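Local coordinates for Tlr1174 protein (Synechococcus elongatus, PDB 2OZT), which catalyses the metal-dependent dehydration of 2-succinyl-6-hydroxy-2,4-cyclohexadiene-1-carboxylate to 2-succinylbenzoate on the route to phylloquinone, at residues V141-P144 with E145-Q148; L166-N169 with G170-D173; F181-L184 with D185-N189. All blocks are in the same frame, centred on the assembly; numbering follows the deposited sequence.

Contact 1: residues V141-P144 with E145-Q148; sequences VMSP and EEEQ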
ATOM      1  N   VAL A 141      -7.545   4.386  19.038  1.00 17.71           N
ATOM      2  CA  VAL A 141      -8.726   3.548  19.326  1.00 20.61           C
ATOM      3  C   VAL A 141      -9.164   3.708  20.773  1.00 22.26           C
ATOM      4  O   VAL A 141     -10.366   3.847  21.029  1.00 23.08           O
ATOM      5  CB  VAL A 141      -8.412   2.062  19.021  1.00 20.82           C
ATOM      6  CG1 VAL A 141      -9.558   1.134  19.482  1.00 22.14           C
ATOM      7  CG2 VAL A 141      -8.127   1.864  17.527  1.00 20.89           C
HETATM    8  N   MSE A 142      -8.212   3.623  21.702  1.00 22.37           N
HETATM    9  CA  MSE A 142      -8.505   3.834  23.135  1.00 24.68           C
HETATM   10  C   MSE A 142      -8.115   5.265  23.473  1.00 23.42           C
HETATM   11  O   MSE A 142      -7.707   6.018  22.594  1.00 24.89           O
HETATM   12  CB  MSE A 142      -7.715   2.859  24.005  1.00 25.03           C
HETATM   13  CG  MSE A 142      -7.833   1.396  23.571  1.00 31.16           C
HETATM   14 SE   MSE A 142      -6.912   0.291  24.800  1.00 43.84          SE
HETATM   15  CE  MSE A 142      -5.350   1.357  25.110  1.00 39.29           C
ATOM     16  N   SER A 143      -8.213   5.665  24.742  1.00 23.40           N
ATOM     17  CA  SER A 143      -7.765   7.013  25.122  1.00 22.74           C
ATOM     18  C   SER A 143      -6.254   7.133  24.917  1.00 22.19           C
ATOM     19  O   SER A 143      -5.550   6.124  24.977  1.00 21.37           O
ATOM     20  CB  SER A 143      -8.114   7.332  26.583  1.00 23.50           C
ATOM     21  OG  SER A 143      -7.326   6.552  27.454  1.00 24.24           O
ATOM     22  N   PRO A 144      -5.741   8.346  24.676  1.00 21.50           N
ATOM     23  CA  PRO A 144      -4.301   8.534  24.604  1.00 21.45           C
ATOM     24  C   PRO A 144      -3.540   8.015  25.800  1.00 22.23           C
ATOM     25  O   PRO A 144      -2.480   7.431  25.653  1.00 21.68           O
ATOM     26  CB  PRO A 144      -4.141  10.067  24.452  1.00 22.25           C
ATOM     27  CG  PRO A 144      -5.378  10.501  23.802  1.00 22.17           C
ATOM     28  CD  PRO A 144      -6.471   9.577  24.294  1.00 22.66           C
ATOM     29  N   GLU A 145      -4.084   8.203  27.001  1.00 22.01           N
ATOM     30  CA  GLU A 145      -3.346   7.813  28.176  1.00 23.67           C
ATOM     31  C   GLU A 145      -3.244   6.301  28.274  1.00 21.89           C
ATOM     32  O   GLU A 145      -2.204   5.789  28.679  1.00 22.70           O
ATOM     33  CB  GLU A 145      -4.009   8.366  29.436  1.00 24.37           C
ATOM     34  CG  GLU A 145      -3.935   9.880  29.563  1.00 29.51           C
ATOM     35  CD  GLU A 145      -4.687  10.653  28.470  1.00 34.67           C
ATOM     36  OE1 GLU A 145      -5.776  10.202  27.991  1.00 33.40           O
ATOM     37  OE2 GLU A 145      -4.161  11.733  28.090  1.00 38.11           O
ATOM     38  N   GLU A 146      -4.302   5.606  27.873  1.00 21.74           N
ATOM     39  CA  GLU A 146      -4.291   4.139  27.898  1.00 21.59           C
ATOM     40  C   GLU A 146      -3.292   3.590  26.868  1.00 20.73           C
ATOM     41  O   GLU A 146      -2.509   2.688  27.167  1.00 20.59           O
ATOM     42  CB  GLU A 146      -5.665   3.583  27.600  1.00 23.13           C
ATOM     43  CG  GLU A 146      -6.659   3.724  28.754  1.00 26.54           C
ATOM     44  CD  GLU A 146      -8.044   3.349  28.299  1.00 29.37           C
ATOM     45  OE1 GLU A 146      -8.706   4.173  27.636  1.00 33.64           O
ATOM     46  OE2 GLU A 146      -8.464   2.206  28.572  1.00 31.92           O
ATOM     47  N   GLU A 147      -3.321   4.176  25.677  1.00 19.07           N
ATOM     48  CA  GLU A 147      -2.379   3.743  24.633  1.00 17.54           C
ATOM     49  C   GLU A 147      -0.942   4.071  24.994  1.00 17.85           C
ATOM     50  O   GLU A 147      -0.034   3.304  24.698  1.00 16.95           O
ATOM     51  CB  GLU A 147      -2.793   4.307  23.260  1.00 17.56           C
ATOM     52  CG  GLU A 147      -4.071   3.639  22.782  1.00 16.94           C
ATOM     53  CD  GLU A 147      -4.593   4.148  21.441  1.00 15.28           C
ATOM     54  OE1 GLU A 147      -4.109   5.220  21.006  1.00 15.68           O
ATOM     55  OE2 GLU A 147      -5.508   3.492  20.895  1.00 17.74           O
ATOM     56  N   GLN A 148      -0.707   5.206  25.670  1.00 17.25           N
ATOM     57  CA  GLN A 148       0.625   5.555  26.070  1.00 18.59           C
ATOM     58  C   GLN A 148       1.175   4.582  27.119  1.00 18.45           C
ATOM     59  O   GLN A 148       2.334   4.241  27.107  1.00 18.89           O
ATOM     60  CB  GLN A 148       0.686   7.020  26.532  1.00 18.79           C
ATOM     61  CG  GLN A 148       0.649   7.957  25.340  1.00 19.69           C
ATOM     62  CD  GLN A 148       0.163   9.368  25.652  1.00 24.76           C
ATOM     63  OE1 GLN A 148      -0.022   9.735  26.807  1.00 24.90           O
ATOM     64  NE2 GLN A 148      -0.037  10.170  24.598  1.00 23.49           N
TER
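Two carboxylates, those of E147 and E146, fold back over the loop V141-P144 and tie it to the first turn of helix 144-157, where S143 and E146 make a capping box. The two amides that meet OE2 of E147 come from the same face of its carboxylate: V141 N approaches OE2 on the syn side, close to the carboxylate plane, at 2.9 Å, while M142 N comes down from well above that plane, 2.8 Å from OE2. One oxygen thus grips two successive amides, and the other, OE1, accepts from G140 N, so the carboxylate of this buried side chain is held at both oxygens and is unlikely to turn. CG of E147 stands anti to its carbonyl carbon (chi1 -70°) and the chain runs on extended, which carries the charge back along the loop. The E146 carboxylate is used differently. Its OE1 offers the anti lone pair to S143 OG at 2.8 Å and is met from above the plane by S143 N, a longer bond of 3.3 Å. In return E146 N donates to S143 OG, 3.2 Å away, which completes the reciprocal pattern at this N-cap. The S143 hydroxyl can serve both partners because chi1, 70°, sets it between its own N and carbonyl carbon. The selenomethionine at M142 brings its CE to 3.4 Å from E146 CB and close to E147 CG, an apolar patch beside the two charges. P144 is the first helical residue; the side chains of P144, E147 and Q148 touch W180 of helix 174-187. Behind the cap the helical bonding starts at once, as E147 N donates to S143 O at 3.0 Å.

Contact 2: residues L166-N169 with G170-D173; sequences LDAN and GSWD. With NA (sodium ion), chain D.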
ATOM      1  N   LEU A 166       3.487   3.668  14.411  1.00 13.18           N
ATOM      2  CA  LEU A 166       2.205   3.872  15.090  1.00 13.70           C
ATOM      3  C   LEU A 166       1.206   4.388  14.069  1.00 14.28           C
ATOM      4  O   LEU A 166       1.420   5.470  13.520  1.00 16.17           O
ATOM      5  CB  LEU A 166       2.347   4.892  16.209  1.00 13.79           C
ATOM      6  CG  LEU A 166       3.401   4.527  17.242  1.00 14.31           C
ATOM      7  CD1 LEU A 166       3.516   5.685  18.282  1.00 18.41           C
ATOM      8  CD2 LEU A 166       3.098   3.198  17.896  1.00 14.71           C
ATOM      9  N   ASP A 167       0.111   3.681  13.835  1.00 13.44           N
ATOM     10  CA  ASP A 167      -0.813   4.089  12.797  1.00 14.65           C
ATOM     11  C   ASP A 167      -2.092   4.644  13.400  1.00 14.88           C
ATOM     12  O   ASP A 167      -2.899   3.881  13.931  1.00 13.36           O
ATOM     13  CB  ASP A 167      -1.116   2.887  11.898  1.00 15.84           C
ATOM     14  CG  ASP A 167      -1.813   3.277  10.613  1.00 16.59           C
ATOM     15  OD1 ASP A 167      -2.147   4.481  10.387  1.00 16.48           O
ATOM     16  OD2 ASP A 167      -2.053   2.388   9.745  1.00 18.68           O
ATOM     17  N   ALA A 168      -2.275   5.956  13.256  1.00 13.94           N
ATOM     18  CA  ALA A 168      -3.488   6.571  13.744  1.00 14.74           C
ATOM     19  C   ALA A 168      -4.648   6.566  12.756  1.00 14.44           C
ATOM     20  O   ALA A 168      -5.806   6.864  13.146  1.00 15.48           O
ATOM     21  CB  ALA A 168      -3.195   7.990  14.192  1.00 16.07           C
ATOM     22  N   ASN A 169      -4.384   6.279  11.472  1.00 13.55           N
ATOM     23  CA  ASN A 169      -5.441   6.254  10.459  1.00 14.82           C
ATOM     24  C   ASN A 169      -6.295   7.507  10.450  1.00 15.21           C
ATOM     25  O   ASN A 169      -7.500   7.459  10.186  1.00 16.61           O
ATOM     26  CB  ASN A 169      -6.315   5.002  10.588  1.00 15.28           C
ATOM     27  CG  ASN A 169      -5.520   3.746  10.405  1.00 19.43           C
ATOM     28  OD1 ASN A 169      -5.234   3.038  11.368  1.00 22.71           O
ATOM     29  ND2 ASN A 169      -5.130   3.477   9.162  1.00 20.03           N
ATOM     30  N   GLY A 170      -5.652   8.644  10.707  1.00 13.55           N
ATOM     31  CA  GLY A 170      -6.348   9.920  10.621  1.00 16.48           C
ATOM     32  C   GLY A 170      -7.337  10.135  11.760  1.00 16.46           C
ATOM     33  O   GLY A 170      -8.238  10.979  11.629  1.00 17.77           O
ATOM     34  N   SER A 171      -7.205   9.398  12.864  1.00 17.09           N
ATOM     35  CA  SER A 171      -8.253   9.420  13.885  1.00 18.06           C
ATOM     36  C   SER A 171      -8.055  10.443  15.003  1.00 18.54           C
ATOM     37  O   SER A 171      -8.958  10.593  15.864  1.00 19.91           O
ATOM     38  CB  SER A 171      -8.396   8.025  14.495  1.00 18.05           C
ATOM     39  OG  SER A 171      -7.269   7.718  15.255  1.00 19.87           O
ATOM     40  N   TRP A 172      -6.919  11.124  15.056  1.00 17.12           N
ATOM     41  CA  TRP A 172      -6.715  12.105  16.138  1.00 16.74           C
ATOM     42  C   TRP A 172      -7.222  13.456  15.689  1.00 17.99           C
ATOM     43  O   TRP A 172      -7.105  13.821  14.520  1.00 19.16           O
ATOM     44  CB  TRP A 172      -5.230  12.253  16.471  1.00 16.41           C
ATOM     45  CG  TRP A 172      -4.617  11.062  17.099  1.00 14.55           C
ATOM     46  CD1 TRP A 172      -5.230  10.077  17.860  1.00 16.65           C
ATOM     47  CD2 TRP A 172      -3.214  10.765  17.114  1.00 14.06           C
ATOM     48  NE1 TRP A 172      -4.284   9.170  18.287  1.00 18.19           N
ATOM     49  CE2 TRP A 172      -3.041   9.572  17.857  1.00 14.70           C
ATOM     50  CE3 TRP A 172      -2.090  11.385  16.556  1.00 13.00           C
ATOM     51  CZ2 TRP A 172      -1.786   8.971  18.005  1.00 15.21           C
ATOM     52  CZ3 TRP A 172      -0.853  10.827  16.758  1.00 14.60           C
ATOM     53  CH2 TRP A 172      -0.708   9.619  17.487  1.00 14.46           C
ATOM     54  N   ASP A 173      -7.765  14.235  16.632  1.00 18.36           N
ATOM     55  CA  ASP A 173      -7.918  15.666  16.351  1.00 18.84           C
ATOM     56  C   ASP A 173      -6.597  16.399  16.592  1.00 17.87           C
ATOM     57  O   ASP A 173      -5.617  15.816  17.038  1.00 17.97           O
ATOM     58  CB  ASP A 173      -9.109  16.310  17.084  1.00 20.95           C
ATOM     59  CG  ASP A 173      -8.989  16.303  18.585  1.00 24.21           C
ATOM     60  OD1 ASP A 173      -7.871  16.328  19.156  1.00 25.18           O
ATOM     61  OD2 ASP A 173     -10.075  16.324  19.224  1.00 30.17           O
TER
HETATM   62 NA    NA D 701      -2.660   5.160   8.005  1.00 25.98          NA
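The metal-binding end of strand 163-167 runs into a tight reversal here, an Asx turn at D167 overlapping a type I' beta turn from A168 to S171. D167 OD1 coordinates the sodium ion at 2.5 Å, with D221 and E222 as the other protein ligands. The same oxygen, D167 OD1, accepts a hydrogen bond from N169 N at 3.1 Å, the amide lying well above the carboxylate plane. D167 OD2 forms a salt bridge with K136 and receives a weak bond from N169 ND2, whose stronger partner is E222 OE2. The carboxylate is therefore steadied by its own loop as well as by the ion. Across the turn, A168 O carries two donors from S171. The hydroxyl OG reaches a lone pair in the carbonyl plane at 2.7 Å, its chi1 of 69° swinging it back over the turn; the amide S171 N, 2.9 Å from A168 O, comes from above that plane. G170, with positive phi, has a conformation in which a side chain would run into N169 O. Beyond the turn W172 folds back and lays one ring face against A168 CB, a CH-pi contact of 4.0 Å to the six-membered ring centroid; W180 stacks on W172. Such a metal-ligand carboxylate at the C-terminal end of a barrel strand is typical of the enolase superfamily active site.

Contact 3: residues F181-L184 with D185-N189; sequences FAWL and DRHGN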
ATOM      1  N   PHE A 181       2.566  13.947  20.188  1.00 16.19           N
ATOM      2  CA  PHE A 181       3.924  14.216  19.770  1.00 16.96           C
ATOM      3  C   PHE A 181       4.792  14.740  20.907  1.00 17.23           C
ATOM      4  O   PHE A 181       5.973  14.456  20.944  1.00 17.89           O
ATOM      5  CB  PHE A 181       3.963  15.114  18.529  1.00 17.10           C
ATOM      6  CG  PHE A 181       3.608  14.361  17.266  1.00 15.79           C
ATOM      7  CD1 PHE A 181       4.468  13.379  16.794  1.00 14.97           C
ATOM      8  CD2 PHE A 181       2.434  14.618  16.585  1.00 15.84           C
ATOM      9  CE1 PHE A 181       4.137  12.641  15.650  1.00 16.22           C
ATOM     10  CE2 PHE A 181       2.100  13.898  15.454  1.00 15.90           C
ATOM     11  CZ  PHE A 181       2.947  12.898  14.999  1.00 15.82           C
ATOM     12  N   ALA A 182       4.168  15.462  21.828  1.00 18.98           N
ATOM     13  CA  ALA A 182       4.916  15.985  23.009  1.00 21.25           C
ATOM     14  C   ALA A 182       5.280  14.804  23.909  1.00 22.52           C
ATOM     15  O   ALA A 182       6.423  14.714  24.396  1.00 24.32           O
ATOM     16  CB  ALA A 182       4.101  17.001  23.744  1.00 22.16           C
ATOM     17  N   TRP A 183       4.343  13.870  24.099  1.00 22.22           N
ATOM     18  CA  TRP A 183       4.629  12.648  24.862  1.00 23.04           C
ATOM     19  C   TRP A 183       5.746  11.845  24.220  1.00 23.45           C
ATOM     20  O   TRP A 183       6.653  11.342  24.899  1.00 23.80           O
ATOM     21  CB  TRP A 183       3.385  11.765  24.969  1.00 23.79           C
ATOM     22  CG  TRP A 183       3.551  10.588  25.917  1.00 24.65           C
ATOM     23  CD1 TRP A 183       3.197  10.557  27.232  1.00 27.12           C
ATOM     24  CD2 TRP A 183       4.063   9.288  25.608  1.00 25.82           C
ATOM     25  NE1 TRP A 183       3.453   9.316  27.765  1.00 27.22           N
ATOM     26  CE2 TRP A 183       4.003   8.520  26.798  1.00 25.64           C
ATOM     27  CE3 TRP A 183       4.573   8.693  24.453  1.00 23.79           C
ATOM     28  CZ2 TRP A 183       4.449   7.203  26.866  1.00 26.87           C
ATOM     29  CZ3 TRP A 183       5.011   7.358  24.515  1.00 25.93           C
ATOM     30  CH2 TRP A 183       4.937   6.628  25.718  1.00 25.71           C
ATOM     31  N   LEU A 184       5.703  11.720  22.893  1.00 22.08           N
ATOM     32  CA  LEU A 184       6.712  10.925  22.201  1.00 23.00           C
ATOM     33  C   LEU A 184       8.100  11.561  22.303  1.00 24.67           C
ATOM     34  O   LEU A 184       9.111  10.863  22.366  1.00 24.14           O
ATOM     35  CB  LEU A 184       6.320  10.691  20.730  1.00 22.31           C
ATOM     36  CG  LEU A 184       5.208   9.666  20.504  1.00 20.40           C
ATOM     37  CD1 LEU A 184       4.640   9.800  19.093  1.00 19.23           C
ATOM     38  CD2 LEU A 184       5.685   8.208  20.707  1.00 21.94           C
ATOM     39  N   ASP A 185       8.139  12.884  22.311  1.00 26.63           N
ATOM     40  CA  ASP A 185       9.412  13.577  22.537  1.00 29.72           C
ATOM     41  C   ASP A 185       9.994  13.229  23.913  1.00 30.59           C
ATOM     42  O   ASP A 185      11.201  12.995  24.043  1.00 31.71           O
ATOM     43  CB  ASP A 185       9.249  15.078  22.375  1.00 30.09           C
ATOM     44  CG  ASP A 185      10.563  15.795  22.454  1.00 32.97           C
ATOM     45  OD1 ASP A 185      11.401  15.583  21.549  1.00 34.33           O
ATOM     46  OD2 ASP A 185      10.763  16.531  23.449  1.00 39.07           O
ATOM     47  N   ARG A 186       9.150  13.176  24.934  1.00 32.38           N
ATOM     48  CA  ARG A 186       9.616  12.846  26.282  1.00 34.24           C
ATOM     49  C   ARG A 186       9.926  11.359  26.508  1.00 34.93           C
ATOM     50  O   ARG A 186      10.851  11.027  27.265  1.00 36.30           O
ATOM     51  CB  ARG A 186       8.581  13.274  27.329  1.00 34.59           C
ATOM     52  CG  ARG A 186       8.168  14.741  27.275  1.00 37.40           C
ATOM     53  CD  ARG A 186       7.350  15.143  28.501  1.00 40.30           C
ATOM     54  NE  ARG A 186       6.061  14.449  28.576  1.00 41.64           N
ATOM     55  CZ  ARG A 186       4.920  14.931  28.098  1.00 41.13           C
ATOM     56  NH1 ARG A 186       4.894  16.118  27.501  1.00 40.12           N
ATOM     57  NH2 ARG A 186       3.806  14.226  28.208  1.00 40.33           N
ATOM     58  N   HIS A 187       9.143  10.474  25.891  1.00 34.53           N
ATOM     59  CA  HIS A 187       9.083   9.054  26.277  1.00 34.60           C
ATOM     60  C   HIS A 187       9.359   8.082  25.135  1.00 35.11           C
ATOM     61  O   HIS A 187       9.420   6.852  25.326  1.00 36.42           O
ATOM     62  CB  HIS A 187       7.706   8.741  26.860  1.00 33.87           C
ATOM     63  CG  HIS A 187       7.373   9.548  28.073  1.00 35.16           C
ATOM     64  ND1 HIS A 187       8.052   9.405  29.264  1.00 37.53           N
ATOM     65  CD2 HIS A 187       6.443  10.508  28.282  1.00 35.92           C
ATOM     66  CE1 HIS A 187       7.561  10.250  30.153  1.00 38.03           C
ATOM     67  NE2 HIS A 187       6.582  10.930  29.584  1.00 37.13           N
ATOM     68  N   GLY A 188       9.467   8.635  23.941  1.00 35.29           N
ATOM     69  CA  GLY A 188       9.806   7.866  22.779  1.00 35.29           C
ATOM     70  C   GLY A 188      11.239   7.381  22.809  1.00 35.72           C
ATOM     71  O   GLY A 188      12.011   7.636  23.731  1.00 36.75           O
ATOM     72  N   ASN A 189      11.608   6.729  21.731  1.00 35.13           N
ATOM     73  CA  ASN A 189      12.565   5.692  21.814  1.00 34.58           C
ATOM     74  C   ASN A 189      13.081   5.476  20.400  1.00 33.28           C
ATOM     75  O   ASN A 189      12.338   5.655  19.445  1.00 32.24           O
ATOM     76  CB  ASN A 189      11.763   4.481  22.295  1.00 35.08           C
ATOM     77  CG  ASN A 189      12.610   3.285  22.557  1.00 35.75           C
ATOM     78  OD1 ASN A 189      13.241   2.763  21.651  1.00 38.90           O
ATOM     79  ND2 ASN A 189      12.609   2.813  23.809  1.00 36.04           N
TER
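W183 projects from helix 174-187 and bends its indole over H187, one turn further along. Its CB lies 4.1 Å from R186 NH2, and CG, anti to the backbone N (chi1 -171°), swings the ring toward the helix end. H187 CD2 sits over the indole face at its pyrrole half, 3.3 Å from W183 NE1; the two rings meet obliquely, with planes 42° apart. Further out, the benzene half takes H187 CB squarely over its face, a CH-pi contact of 3.5 Å to the six-membered ring centroid. L184 CD2 lies at the indole edge, in its plane. The R186 guanidinium stands nearly upright to the indole, with A182 O and W183 CA over one of its faces. An alanine at W183 is likely to open a gap beneath H187 and set the imidazole free to turn. Backbone bonds hold the turns, the last of them from G188 N to L184 O at 2.8 Å, where the chain leaves the helix. W183 packs against Q148 and L151 of the neighbouring helix 144-157, while on the barrel side F181 and L184 reach V195 of strand 192-196.

In the fold
The three contacts follow in series along the beta-alpha repeats of the barrel domain. Contact 1 opens helix 144-157, contact 2 ends strand 163-167 and leads into helix 174-187, and contact 3 closes that helix before strand 192-196. The centre of contact 1 lies about 12 Å from that of contact 2 and about 14 Å from that of contact 3. Contacts 1 and 3 touch through Q148 and W183, where the two helices pack side by side; contacts 2 and 3 touch through L166 and L184, strand against helix. Contact 2 holds the metal ligand D167 at the active site. Contact 3 and the helical half of contact 1 lie in the outer layer, while the loop of contact 1 follows the strand bearing the predicted proton donor K138.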